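Local coordinates for uncharacterized protein (Thermanaerovibrio acidaminovorans, PDB 3QOO) that is of unknown function but has a hot-dog fold and may act as a thioesterase on acyl-CoA substrates, like the fluoroacetyl-CoA-specific enzymes of its family, at residues S25-T29 with F38-A43; E72-P78 with P111-L116; F44-M48 with V85-V89; F10-R16 with E54-L60; V65-S71 with L116-V122. All coordinates share one frame; numbering follows the deposited sequence.

Interaction 1. Residues S25-T29 with F38-A43. With NA (sodium ion), chain B.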
# COMPACT_ATOMS: atom_id res chain seq x y z
N SER A 25 -2.68 14.08 6.22
CA SER A 25 -3.08 12.69 6.46
C SER A 25 -2.56 11.73 5.41
O SER A 25 -2.55 10.53 5.61
CB SER A 25 -4.58 12.57 6.61
OG SER A 25 -5.24 12.89 5.42
N ASP A 26 -2.11 12.26 4.28
CA ASP A 26 -1.54 11.49 3.19
C ASP A 26 -0.03 11.37 3.29
O ASP A 26 0.56 10.67 2.48
CB ASP A 26 -1.89 12.15 1.84
CG ASP A 26 -3.36 12.34 1.65
OD1 ASP A 26 -4.07 11.32 1.74
OD2 ASP A 26 -3.81 13.49 1.40
N THR A 27 0.61 12.02 4.26
CA THR A 27 2.07 12.02 4.38
C THR A 27 2.49 11.37 5.67
O THR A 27 3.63 10.83 5.77
CB THR A 27 2.66 13.44 4.35
OG1 THR A 27 2.32 14.14 5.57
CG2 THR A 27 2.23 14.22 3.14
N VAL A 28 1.63 11.45 6.69
CA VAL A 28 1.98 10.97 8.02
C VAL A 28 2.16 9.46 7.97
O VAL A 28 2.91 8.87 8.77
CB VAL A 28 0.91 11.34 9.08
CG1 VAL A 28 0.81 12.84 9.20
CG2 VAL A 28 -0.43 10.66 8.79
N THR A 29 1.48 8.85 7.00
CA THR A 29 1.54 7.42 6.75
C THR A 29 2.86 6.95 6.09
O THR A 29 3.05 5.73 5.85
CB THR A 29 0.34 7.00 5.94
OG1 THR A 29 0.14 7.91 4.84
CG2 THR A 29 -0.92 7.04 6.83
N PHE A 38 5.82 14.86 1.56
CA PHE A 38 5.23 14.28 0.36
C PHE A 38 4.41 13.04 0.62
O PHE A 38 4.49 12.40 1.67
CB PHE A 38 6.32 14.05 -0.69
CG PHE A 38 7.49 13.22 -0.20
CD1 PHE A 38 7.45 11.84 -0.28
CD2 PHE A 38 8.63 13.84 0.26
CE1 PHE A 38 8.52 11.10 0.12
CE2 PHE A 38 9.71 13.11 0.67
CZ PHE A 38 9.67 11.75 0.60
N MSE A 39 3.59 12.70 -0.36
CA MSE A 39 2.60 11.65 -0.22
C MSE A 39 3.26 10.28 -0.03
O MSE A 39 4.22 9.94 -0.72
CB MSE A 39 1.73 11.64 -1.49
CG MSE A 39 0.62 10.58 -1.49
SE MSE A 39 -0.66 10.81 -2.96
CE MSE A 39 -1.83 11.57 -1.83
N SER A 40 2.71 9.50 0.89
CA SER A 40 3.23 8.17 1.23
C SER A 40 2.75 7.10 0.26
O SER A 40 1.74 7.23 -0.45
CB SER A 40 2.74 7.78 2.61
OG SER A 40 1.37 7.47 2.58
N THR A 41 3.45 5.98 0.27
CA THR A 41 3.03 4.84 -0.53
C THR A 41 1.66 4.35 -0.12
O THR A 41 0.85 4.00 -0.98
CB THR A 41 4.04 3.71 -0.42
OG1 THR A 41 5.34 4.24 -0.69
CG2 THR A 41 3.73 2.61 -1.44
N ALA A 42 1.37 4.34 1.18
CA ALA A 42 0.06 3.91 1.66
C ALA A 42 -1.04 4.80 1.09
O ALA A 42 -2.13 4.30 0.74
CB ALA A 42 -0.01 3.94 3.19
N ALA A 43 -0.79 6.10 0.98
CA ALA A 43 -1.77 7.01 0.41
C ALA A 43 -2.00 6.72 -1.06
O ALA A 43 -3.14 6.78 -1.53
CB ALA A 43 -1.32 8.45 0.60
NA NA B . -6.48 14.86 4.92
O HOH W 1 -5.22 15.97 6.70
O HOH W 2 3.45 4.07 3.62
O HOH W 3 -7.51 13.83 3.06
O HOH W 4 -8.18 14.10 6.44

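Interaction 2. Residues E72-P78 with P111-L116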
# COMPACT_ATOMS: atom_id res chain seq x y z
N GLU A 72 0.59 -3.42 -5.71
CA GLU A 72 1.97 -3.00 -5.89
C GLU A 72 2.01 -1.55 -6.26
O GLU A 72 1.17 -1.10 -7.07
CB GLU A 72 2.63 -3.85 -6.97
CG GLU A 72 4.09 -3.61 -7.18
CD GLU A 72 4.78 -4.62 -8.05
OE1 GLU A 72 6.00 -4.36 -8.35
OE2 GLU A 72 4.07 -5.59 -8.56
N VAL A 73 2.94 -0.79 -5.69
CA VAL A 73 3.14 0.61 -6.01
C VAL A 73 4.61 0.85 -6.27
O VAL A 73 5.46 0.36 -5.51
CB VAL A 73 2.62 1.55 -4.87
CG1 VAL A 73 2.93 3.03 -5.17
CG2 VAL A 73 1.14 1.34 -4.67
N HIS A 74 4.91 1.59 -7.33
CA HIS A 74 6.25 2.11 -7.59
C HIS A 74 6.23 3.62 -7.46
O HIS A 74 5.47 4.31 -8.12
CB HIS A 74 6.71 1.76 -9.01
CG HIS A 74 6.80 0.30 -9.28
ND1 HIS A 74 7.25 -0.19 -10.50
CD2 HIS A 74 6.49 -0.80 -8.53
CE1 HIS A 74 7.19 -1.52 -10.49
NE2 HIS A 74 6.75 -1.91 -9.30
N ASN A 75 7.06 4.14 -6.58
CA ASN A 75 7.19 5.57 -6.46
C ASN A 75 8.18 6.03 -7.49
O ASN A 75 9.23 5.42 -7.71
CB ASN A 75 7.65 5.95 -5.07
CG ASN A 75 6.55 5.82 -4.08
OD1 ASN A 75 5.56 6.54 -4.15
ND2 ASN A 75 6.68 4.87 -3.16
N LEU A 76 7.82 7.12 -8.14
CA LEU A 76 8.67 7.74 -9.18
C LEU A 76 9.23 9.07 -8.76
O LEU A 76 10.40 9.35 -8.99
CB LEU A 76 7.90 7.89 -10.48
CG LEU A 76 7.29 6.58 -11.01
CD1 LEU A 76 6.72 6.91 -12.37
CD2 LEU A 76 8.11 5.32 -11.04
N ALA A 77 8.44 9.91 -8.12
CA ALA A 77 8.86 11.24 -7.80
C ALA A 77 7.94 11.80 -6.71
O ALA A 77 6.82 11.34 -6.54
CB ALA A 77 8.84 12.13 -9.08
N PRO A 78 8.44 12.79 -5.94
CA PRO A 78 7.67 13.24 -4.80
C PRO A 78 6.45 14.08 -5.18
O PRO A 78 6.56 15.02 -5.96
CB PRO A 78 8.70 14.05 -4.00
CG PRO A 78 9.67 14.56 -5.05
CD PRO A 78 9.81 13.38 -5.97
N PRO A 111 4.75 12.28 -13.97
CA PRO A 111 4.36 11.11 -13.20
C PRO A 111 5.00 11.09 -11.81
O PRO A 111 6.18 11.44 -11.68
CB PRO A 111 4.88 9.94 -14.04
CG PRO A 111 5.23 10.46 -15.35
CD PRO A 111 5.46 11.93 -15.23
N VAL A 112 4.23 10.67 -10.82
CA VAL A 112 4.74 10.54 -9.47
C VAL A 112 4.72 9.09 -8.97
O VAL A 112 5.49 8.74 -8.07
CB VAL A 112 4.05 11.47 -8.48
CG1 VAL A 112 4.39 12.92 -8.79
CG2 VAL A 112 2.53 11.28 -8.42
N ALA A 113 3.83 8.24 -9.49
CA ALA A 113 3.76 6.84 -9.06
C ALA A 113 3.01 6.03 -10.09
O ALA A 113 2.22 6.57 -10.90
CB ALA A 113 3.06 6.68 -7.70
N THR A 114 3.24 4.73 -10.09
CA THR A 114 2.47 3.76 -10.85
C THR A 114 2.09 2.61 -9.92
O THR A 114 2.66 2.48 -8.82
CB THR A 114 3.24 3.24 -12.04
OG1 THR A 114 4.48 2.72 -11.62
CG2 THR A 114 3.42 4.35 -13.10
N GLY A 115 1.15 1.79 -10.32
CA GLY A 115 0.74 0.69 -9.51
C GLY A 115 -0.09 -0.35 -10.19
O GLY A 115 -0.45 -0.17 -11.37
N LEU A 116 -0.42 -1.40 -9.46
CA LEU A 116 -1.39 -2.35 -9.92
C LEU A 116 -2.14 -2.90 -8.72
O LEU A 116 -1.63 -2.92 -7.59
CB LEU A 116 -0.79 -3.45 -10.72
CG LEU A 116 -0.02 -4.50 -10.02
CD1 LEU A 116 -0.88 -5.45 -9.12
CD2 LEU A 116 0.74 -5.34 -11.06

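Interaction 3. Residues F44-M48 with V85-V89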
# COMPACT_ATOMS: atom_id res chain seq x y z
N PHE A 44 -0.94 6.50 -1.83
CA PHE A 44 -1.11 6.09 -3.22
C PHE A 44 -1.96 4.85 -3.32
O PHE A 44 -2.85 4.75 -4.17
CB PHE A 44 0.23 5.87 -3.92
CG PHE A 44 0.95 7.13 -4.26
CD1 PHE A 44 0.55 7.93 -5.29
CD2 PHE A 44 2.10 7.49 -3.59
CE1 PHE A 44 1.21 9.08 -5.62
CE2 PHE A 44 2.79 8.64 -3.93
CZ PHE A 44 2.34 9.44 -4.94
N LEU A 45 -1.70 3.88 -2.44
CA LEU A 45 -2.44 2.63 -2.44
C LEU A 45 -3.92 2.85 -2.09
O LEU A 45 -4.81 2.34 -2.77
CB LEU A 45 -1.78 1.63 -1.50
CG LEU A 45 -1.95 0.15 -1.82
CD1 LEU A 45 -0.94 -0.66 -1.05
CD2 LEU A 45 -3.34 -0.35 -1.54
N GLU A 46 -4.19 3.61 -1.04
CA GLU A 46 -5.56 3.87 -0.63
C GLU A 46 -6.36 4.48 -1.79
O GLU A 46 -7.53 4.15 -2.02
CB GLU A 46 -5.56 4.82 0.57
CG GLU A 46 -6.94 5.14 1.06
CD GLU A 46 -6.96 6.15 2.17
OE1 GLU A 46 -5.88 6.45 2.73
OE2 GLU A 46 -8.07 6.63 2.48
N THR A 47 -5.74 5.41 -2.53
CA THR A 47 -6.43 6.11 -3.59
C THR A 47 -6.68 5.17 -4.79
O THR A 47 -7.75 5.18 -5.41
CB THR A 47 -5.66 7.36 -4.00
OG1 THR A 47 -5.32 8.15 -2.84
CG2 THR A 47 -6.46 8.13 -5.00
N MSE A 48 -5.70 4.33 -5.09
CA MSE A 48 -5.86 3.30 -6.08
C MSE A 48 -7.03 2.38 -5.74
O MSE A 48 -7.88 2.07 -6.60
CB MSE A 48 -4.57 2.50 -6.23
CG MSE A 48 -4.71 1.31 -7.20
SE MSE A 48 -2.99 0.48 -7.68
CE MSE A 48 -2.40 -0.11 -5.91
N VAL A 85 -2.76 15.56 -7.38
CA VAL A 85 -2.35 14.35 -8.07
C VAL A 85 -3.54 13.69 -8.76
O VAL A 85 -4.53 13.35 -8.10
CB VAL A 85 -1.68 13.34 -7.09
CG1 VAL A 85 -1.20 12.13 -7.84
CG2 VAL A 85 -0.52 14.02 -6.35
N THR A 86 -3.44 13.56 -10.08
CA THR A 86 -4.47 12.88 -10.86
C THR A 86 -4.15 11.39 -10.92
O THR A 86 -3.10 11.00 -11.43
CB THR A 86 -4.58 13.47 -12.26
OG1 THR A 86 -4.89 14.85 -12.12
CG2 THR A 86 -5.62 12.77 -13.11
N PHE A 87 -5.06 10.57 -10.42
CA PHE A 87 -4.97 9.12 -10.48
C PHE A 87 -5.84 8.60 -11.59
O PHE A 87 -7.01 8.99 -11.71
CB PHE A 87 -5.44 8.49 -9.17
CG PHE A 87 -4.52 8.66 -8.01
CD1 PHE A 87 -3.83 7.56 -7.52
CD2 PHE A 87 -4.37 9.87 -7.38
CE1 PHE A 87 -3.01 7.68 -6.39
CE2 PHE A 87 -3.51 9.98 -6.27
CZ PHE A 87 -2.84 8.89 -5.79
N THR A 88 -5.26 7.70 -12.39
CA THR A 88 -6.00 7.00 -13.44
C THR A 88 -5.85 5.51 -13.17
O THR A 88 -4.71 5.02 -13.09
CB THR A 88 -5.45 7.32 -14.83
OG1 THR A 88 -5.43 8.73 -15.02
CG2 THR A 88 -6.34 6.68 -15.91
N VAL A 89 -6.97 4.84 -12.97
CA VAL A 89 -7.00 3.42 -12.77
C VAL A 89 -7.78 2.75 -13.88
O VAL A 89 -8.87 3.21 -14.21
CB VAL A 89 -7.55 3.08 -11.36
CG1 VAL A 89 -7.75 1.59 -11.18
CG2 VAL A 89 -6.59 3.62 -10.28

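Interaction 4. Residues F10-R16 with E54-L60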
# COMPACT_ATOMS: atom_id res chain seq x y z
N PHE A 10 -16.49 -5.81 -17.29
CA PHE A 10 -15.23 -5.07 -17.11
C PHE A 10 -14.39 -5.13 -18.34
O PHE A 10 -13.33 -5.79 -18.31
CB PHE A 10 -14.42 -5.62 -15.92
CG PHE A 10 -15.20 -5.65 -14.70
CD1 PHE A 10 -15.87 -4.50 -14.32
CD2 PHE A 10 -15.39 -6.81 -13.97
CE1 PHE A 10 -16.69 -4.50 -13.26
CE2 PHE A 10 -16.22 -6.79 -12.87
CZ PHE A 10 -16.83 -5.64 -12.51
N PRO A 11 -14.78 -4.41 -19.39
CA PRO A 11 -13.94 -4.48 -20.55
C PRO A 11 -12.54 -3.96 -20.26
O PRO A 11 -12.37 -2.97 -19.56
CB PRO A 11 -14.67 -3.60 -21.57
CG PRO A 11 -16.01 -3.57 -21.11
CD PRO A 11 -15.99 -3.64 -19.66
N VAL A 12 -11.54 -4.62 -20.82
CA VAL A 12 -10.18 -4.13 -20.76
C VAL A 12 -10.14 -2.69 -21.27
O VAL A 12 -10.77 -2.37 -22.29
CB VAL A 12 -9.23 -5.07 -21.56
CG1 VAL A 12 -7.86 -4.46 -21.71
CG2 VAL A 12 -9.13 -6.40 -20.86
N GLY A 13 -9.47 -1.82 -20.53
CA GLY A 13 -9.33 -0.41 -20.87
C GLY A 13 -10.31 0.50 -20.16
O GLY A 13 -10.15 1.71 -20.18
N THR A 14 -11.33 -0.06 -19.53
CA THR A 14 -12.27 0.71 -18.73
C THR A 14 -11.51 1.45 -17.64
O THR A 14 -10.71 0.83 -16.93
CB THR A 14 -13.33 -0.21 -18.07
OG1 THR A 14 -14.02 -0.93 -19.09
CG2 THR A 14 -14.34 0.60 -17.26
N TYR A 15 -11.74 2.74 -17.48
CA TYR A 15 -11.01 3.52 -16.49
C TYR A 15 -11.81 4.57 -15.80
O TYR A 15 -12.86 5.00 -16.29
CB TYR A 15 -9.75 4.17 -17.10
CG TYR A 15 -9.99 5.49 -17.83
CD1 TYR A 15 -9.89 6.70 -17.15
CD2 TYR A 15 -10.30 5.52 -19.17
CE1 TYR A 15 -10.07 7.92 -17.79
CE2 TYR A 15 -10.48 6.74 -19.82
CZ TYR A 15 -10.38 7.93 -19.14
OH TYR A 15 -10.59 9.14 -19.76
N ARG A 16 -11.34 4.98 -14.64
CA ARG A 16 -11.83 6.14 -13.92
C ARG A 16 -10.64 6.96 -13.43
O ARG A 16 -9.51 6.45 -13.27
CB ARG A 16 -12.74 5.73 -12.76
CG ARG A 16 -14.06 5.07 -13.21
CD ARG A 16 -14.95 4.76 -12.00
NE ARG A 16 -15.65 5.97 -11.59
CZ ARG A 16 -16.87 6.32 -12.01
NH1 ARG A 16 -17.56 5.55 -12.85
NH2 ARG A 16 -17.40 7.47 -11.58
N GLU A 54 -14.60 2.05 -7.16
CA GLU A 54 -15.52 2.86 -7.97
C GLU A 54 -15.73 2.33 -9.38
O GLU A 54 -16.78 2.54 -9.97
CB GLU A 54 -15.07 4.34 -8.00
CG GLU A 54 -15.28 5.02 -6.65
CD GLU A 54 -14.79 6.45 -6.57
OE1 GLU A 54 -14.44 7.02 -7.64
OE2 GLU A 54 -14.77 6.98 -5.41
N ILE A 55 -14.74 1.66 -9.95
CA ILE A 55 -14.89 1.09 -11.28
C ILE A 55 -15.70 -0.19 -11.22
O ILE A 55 -16.57 -0.41 -12.06
CB ILE A 55 -13.50 0.79 -11.90
CG1 ILE A 55 -12.74 2.09 -12.17
CG2 ILE A 55 -13.61 -0.04 -13.17
CD1 ILE A 55 -11.29 1.93 -12.37
N LEU A 56 -15.41 -1.06 -10.26
CA LEU A 56 -15.96 -2.42 -10.29
C LEU A 56 -17.29 -2.60 -9.59
O LEU A 56 -18.17 -3.24 -10.13
CB LEU A 56 -15.00 -3.41 -9.65
CG LEU A 56 -13.59 -3.49 -10.26
CD1 LEU A 56 -12.80 -4.54 -9.52
CD2 LEU A 56 -13.65 -3.82 -11.76
N ASP A 57 -17.45 -2.08 -8.38
CA ASP A 57 -18.48 -2.66 -7.51
C ASP A 57 -19.88 -2.35 -7.98
O ASP A 57 -20.78 -3.20 -7.89
CB ASP A 57 -18.26 -2.29 -6.04
CG ASP A 57 -17.13 -3.07 -5.43
OD1 ASP A 57 -16.17 -3.37 -6.14
OD2 ASP A 57 -17.23 -3.48 -4.28
N HIS A 58 -20.09 -1.16 -8.55
CA HIS A 58 -21.43 -0.79 -9.01
C HIS A 58 -21.83 -1.61 -10.23
O HIS A 58 -23.01 -1.63 -10.59
CB HIS A 58 -21.56 0.73 -9.24
CG HIS A 58 -20.83 1.23 -10.45
ND1 HIS A 58 -19.47 1.51 -10.43
CD2 HIS A 58 -21.26 1.53 -11.70
CE1 HIS A 58 -19.11 1.95 -11.63
NE2 HIS A 58 -20.18 1.99 -12.41
N LYS A 59 -20.88 -2.26 -10.89
CA LYS A 59 -21.15 -3.15 -12.01
C LYS A 59 -21.45 -4.58 -11.60
O LYS A 59 -21.80 -5.39 -12.47
CB LYS A 59 -19.98 -3.13 -13.00
CG LYS A 59 -19.63 -1.76 -13.55
CD LYS A 59 -20.72 -1.16 -14.37
CE LYS A 59 -21.03 -2.00 -15.60
NZ LYS A 59 -21.97 -1.28 -16.50
N LEU A 60 -21.37 -4.87 -10.29
CA LEU A 60 -21.66 -6.19 -9.78
C LEU A 60 -23.09 -6.27 -9.30
O LEU A 60 -23.60 -5.32 -8.76
CB LEU A 60 -20.71 -6.54 -8.61
CG LEU A 60 -19.23 -6.50 -8.95
CD1 LEU A 60 -18.42 -6.68 -7.67
CD2 LEU A 60 -18.93 -7.58 -9.95

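Interaction 5. Residues V65-S71 with L116-V122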
# COMPACT_ATOMS: atom_id res chain seq x y z
N VAL A 65 -19.48 -7.99 -4.05
CA VAL A 65 -18.54 -6.87 -3.93
C VAL A 65 -17.17 -7.35 -4.36
O VAL A 65 -16.94 -8.55 -4.54
CB VAL A 65 -18.49 -6.29 -2.48
CG1 VAL A 65 -19.90 -5.68 -2.06
CG2 VAL A 65 -17.99 -7.35 -1.52
N SER A 66 -16.20 -6.43 -4.48
CA SER A 66 -14.82 -6.81 -4.77
C SER A 66 -13.95 -6.66 -3.52
O SER A 66 -14.24 -5.84 -2.65
CB SER A 66 -14.21 -6.00 -5.92
OG SER A 66 -14.00 -4.66 -5.60
N VAL A 67 -12.89 -7.46 -3.46
CA VAL A 67 -11.94 -7.41 -2.34
C VAL A 67 -10.55 -7.40 -2.92
O VAL A 67 -10.26 -8.12 -3.83
CB VAL A 67 -12.15 -8.61 -1.41
CG1 VAL A 67 -11.16 -8.58 -0.31
CG2 VAL A 67 -13.55 -8.64 -0.79
N GLY A 68 -9.66 -6.61 -2.35
CA GLY A 68 -8.30 -6.55 -2.79
C GLY A 68 -7.51 -7.79 -2.40
O GLY A 68 -7.54 -8.19 -1.22
N VAL A 69 -6.80 -8.42 -3.34
CA VAL A 69 -5.90 -9.53 -3.00
C VAL A 69 -4.41 -9.32 -3.25
O VAL A 69 -3.57 -10.10 -2.76
CB VAL A 69 -6.30 -10.88 -3.65
CG1 VAL A 69 -7.70 -11.32 -3.25
CG2 VAL A 69 -6.09 -10.88 -5.17
N ARG A 70 -4.06 -8.32 -4.06
CA ARG A 70 -2.66 -7.96 -4.22
C ARG A 70 -2.55 -6.56 -4.72
O ARG A 70 -3.32 -6.16 -5.63
CB ARG A 70 -2.00 -8.92 -5.23
CG ARG A 70 -0.68 -8.50 -5.88
CD ARG A 70 -0.22 -9.59 -6.81
NE ARG A 70 -1.10 -9.82 -7.97
CZ ARG A 70 -0.84 -9.40 -9.20
NH1 ARG A 70 0.25 -8.70 -9.47
NH2 ARG A 70 -1.69 -9.70 -10.17
N SER A 71 -1.62 -5.77 -4.17
CA SER A 71 -1.32 -4.42 -4.65
C SER A 71 0.16 -4.22 -4.77
O SER A 71 0.94 -4.77 -3.97
CB SER A 71 -1.91 -3.37 -3.72
OG SER A 71 -3.33 -3.37 -3.76
N LEU A 116 -0.42 -1.40 -9.46
CA LEU A 116 -1.39 -2.35 -9.92
C LEU A 116 -2.14 -2.90 -8.72
O LEU A 116 -1.63 -2.92 -7.59
CB LEU A 116 -0.79 -3.45 -10.72
CG LEU A 116 -0.02 -4.50 -10.02
CD1 LEU A 116 -0.88 -5.45 -9.12
CD2 LEU A 116 0.74 -5.34 -11.06
N GLN A 117 -3.35 -3.40 -8.98
CA GLN A 117 -4.16 -4.02 -7.95
C GLN A 117 -4.97 -5.15 -8.56
O GLN A 117 -5.60 -4.98 -9.62
CB GLN A 117 -5.06 -3.01 -7.28
CG GLN A 117 -5.83 -3.58 -6.07
CD GLN A 117 -6.48 -2.49 -5.27
OE1 GLN A 117 -7.68 -2.23 -5.43
NE2 GLN A 117 -5.69 -1.81 -4.43
N GLU A 118 -4.95 -6.32 -7.92
CA GLU A 118 -5.78 -7.43 -8.28
C GLU A 118 -6.90 -7.50 -7.26
O GLU A 118 -6.62 -7.51 -6.06
CB GLU A 118 -4.99 -8.72 -8.29
CG GLU A 118 -5.80 -9.97 -8.63
CD GLU A 118 -5.00 -11.23 -8.54
OE1 GLU A 118 -3.76 -11.17 -8.60
OE2 GLU A 118 -5.65 -12.29 -8.40
N ARG A 119 -8.13 -7.56 -7.74
CA ARG A 119 -9.30 -7.67 -6.85
C ARG A 119 -10.11 -8.92 -7.25
O ARG A 119 -10.12 -9.33 -8.42
CB ARG A 119 -10.19 -6.42 -6.97
CG ARG A 119 -9.45 -5.14 -6.64
CD ARG A 119 -10.34 -3.91 -6.52
NE ARG A 119 -11.26 -3.98 -5.39
CZ ARG A 119 -10.93 -3.76 -4.13
NH1 ARG A 119 -9.69 -3.35 -3.78
NH2 ARG A 119 -11.85 -3.95 -3.18
N VAL A 120 -10.76 -9.51 -6.26
CA VAL A 120 -11.59 -10.69 -6.44
C VAL A 120 -13.05 -10.33 -6.17
O VAL A 120 -13.35 -9.55 -5.28
CB VAL A 120 -11.13 -11.89 -5.55
CG1 VAL A 120 -11.21 -11.57 -4.03
CG2 VAL A 120 -11.91 -13.16 -5.86
N VAL A 121 -13.95 -10.90 -6.98
CA VAL A 121 -15.36 -10.72 -6.74
C VAL A 121 -15.86 -11.79 -5.79
O VAL A 121 -15.58 -12.99 -5.98
CB VAL A 121 -16.16 -10.77 -8.07
CG1 VAL A 121 -17.66 -10.75 -7.76
CG2 VAL A 121 -15.71 -9.67 -8.95
N VAL A 122 -16.53 -11.35 -4.72
CA VAL A 122 -16.98 -12.25 -3.68
C VAL A 122 -18.46 -11.99 -3.41
O VAL A 122 -18.95 -10.89 -3.61
CB VAL A 122 -16.15 -12.04 -2.34
CG1 VAL A 122 -14.63 -12.18 -2.54
CG2 VAL A 122 -16.45 -10.69 -1.68
O HOH W 5 -10.15 -4.07 -0.46

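Interaction 1. Residues S25-T29 with F38-A43
S40 OG is held from both segments. T29 OG1 meets it at 2.6 Å, a short hydrogen bond between two hydroxyls, and from its own segment A43 N donates to it at 3.0 Å. T29 can get there because its OG1 is tucked between the backbone N and the carbonyl carbon (chi1 47°), which swings the hydroxyl over to the serine.

S40 N donates to D26 O at 2.9 Å in a nearly straight bond, 170° at the hydrogen, and M39 CA adds a CA-H...O contact to the same oxygen. Beside this bond the selenomethionine M39 lies alongside D26, its CE 3.7 Å from D26 CB, while the methyl of A43 closes in on D26 O and CB. The carboxylate of D26 turns elsewhere, to K20 in a salt bridge and to S23. T27 lays CG2 against F38 O, and a water links T29 O to A42 N.

With S23 and waters, S25 binds a sodium ion, its OG at 2.4 Å from the metal. S40 is the N-cap of helix 41-56, the long central helix of the hot-dog fold, and the loop 25-29 braces it through T29 OG1 and D26 O.

Interaction 2. Residues E72-P78 with P111-L116
Two antiparallel strands of the hot-dog sheet meet here, where strand 64-75 runs out into a loop beside the beginning of strand 110-123. E72 and L116 form a hydrogen-bonded pair, with E72 N to L116 O at 3.0 Å and the return bond of like length. H74 and T114 make the next such pair, H74 N reaching T114 O at 2.8 Å. Between them V73 faces G115, and their CA atoms come to 4.2 Å.

On the face carrying E72, H74, T114 and L116, E72 reaches along its own strand to the imidazole. Its chain is extended, CG anti to the backbone N (chi1 -175°), and OE1 accepts from H74 NE2 at 2.7 Å. The oxygen lies in the ring plane, whereas the nitrogen stands above the plane of the carboxylate, so the two flat groups are not coplanar. T114 OG1 approaches H74 CB across the strands. Farther along, V112 O takes two donors from one face of its plane, L76 N at 2.8 Å and A77 N at 3.2 Å, which holds the strand end as it turns off.

This edge is central to the hot-dog dimer: E72, V73 and H74 also pair with a strand of the second subunit, carrying the sheet across the interface. V112 and A113 form a classic beta bulge opposite A105. Past the strand end, L76 CD1 rests on P111 CB at 3.9 Å, and the carbonyl of L76 accepts from R130 of the second subunit.

Interaction 3. Residues F44-M48 with V85-V89
T47 presses its methyl into the face of the F87 ring. CG2 stands 3.4 Å from the ring centroid and only 4° off the normal, a CH-pi contact over the middle of the ring, with all the ring carbons at nearly equal distance from the methyl. The torsion explains it: CG2 is anti to the backbone N, while OG1 lies beside that N and bonds back to A43 O, keeping the polar end of the side chain within the helix.

F87 in turn pushes its far end between T47 and F44. CZ touches F44 CD1 at 3.6 Å, and the two rings meet rim to rim with their planes 45° apart, neither lying over the other. Past F44, V85 CG1 adds a looser touch at 4.5 Å to F44 CE1. At the other end V89 CG2 fits beside M48, a selenomethionine, 4.3 Å from its CG; the selenium end runs on toward strand 64-75.

The short segments have axes 51° apart, so helix 41-56 crosses strand 84-95 at a slant, and all the touching residues are buried. Around them, M39 covers F44 and F87, V112 and A113 of strand 110-123 back F44, and M103 lies against both M48 and V89: helix 41-56 is wrapped by the curved sheet.

Interaction 4. Residues F10-R16 with E54-L60
The F10 ring has L56 CD2 over one face, 3.5 Å from the centroid and 17° off the normal, a CH-pi contact displaced toward the rim. L60 CD2 sits at its edge, near the ring plane, 3.8 Å from CZ. K59 lends its aliphatic part, with CB 3.6 Å from F10 CE1, and then turns its ammonium group off the ring. Three residues from the end of helix 41-56 and the short 3-10 segment and loop that follow thus hold one ring.

The other flat group, the R16 guanidinium, is less closely engaged and its place tentative, R16 having two conformers. In the one described it stands nearly perpendicular to the H58 ring (82°), NH1 4.1 Å from H58 CE1. The tight fit is made by its methylenes: CG lies 3.4 Å from I55 CG1 as the two chains run past one another antiparallel. A bend at chi3 (81°) carries NE toward E54, 4.3 Å from OE1 and too far for a salt bridge; the other oxygen of E54 accepts from Q50. T14 CG2 touches I55 CG2, while the T14 hydroxyl donates to P11 O.

This lays the type II turn P11-T14 and the beginning of edge strand 15-21 against the helix end. No hydrogen bond joins the segments; the join rests on apolar surfaces, including alkyl parts of charged residues. Charge probably adds little beyond a weak attraction between R16 and E54.

Interaction 5. Residues V65-S71 with L116-V122
R119 CG lies beside the backbone N (chi1 -58°) and the chain bends at chi3, bringing the guanidinium back over the neighbouring strand, one face on the peptide of V67 and G68. In its plane NE donates to S66 OG at 2.8 Å, nearly straight at 169°; S66 is also bonded to D57. NH1 turns to Q117 OE1 at 2.8 Å, and Q117 NE2 donates to S71 OG at 2.9 Å and also bonds T49, continuing the polar row along one face.

On the other face R70, bent likewise at chi3, grips E118 side-on: NE and NH2 both reach OE1 at 3.0 Å, a salt bridge with the flat groups 76° apart. L116 CD1 covers one face of that guanidinium, and R98 pairs with the second carboxylate oxygen. Along the same face V65 and V67 pack on V122; V69 CG1, from one of two conformers, tentatively meets V120 CG1.

V69 and R70 both face E118, a classic beta bulge in an antiparallel ladder, within the curved sheet of a hot-dog fold.

In the fold
Interactions 2 and 5 are successive lengths of one ladder between strands 64-75 and 110-123, sharing L116; both are partly buried, rich in backbone hydrogen bonds, and border the second subunit. Interactions 1, 3 and 4 follow helix 41-56 from its start, through its buried middle, to its end. Interaction 3 is apolar and closest to the chain centre; interaction 1, also buried, combines polar bonds at the cap with apolar packing; interaction 4 is partly exposed and joins without hydrogen bonds. The helix side meets the ladder directly: T41 of interaction 1 bonds N75 of interaction 2, and M48 of interaction 3 reaches L116, where interactions 2 and 5 join.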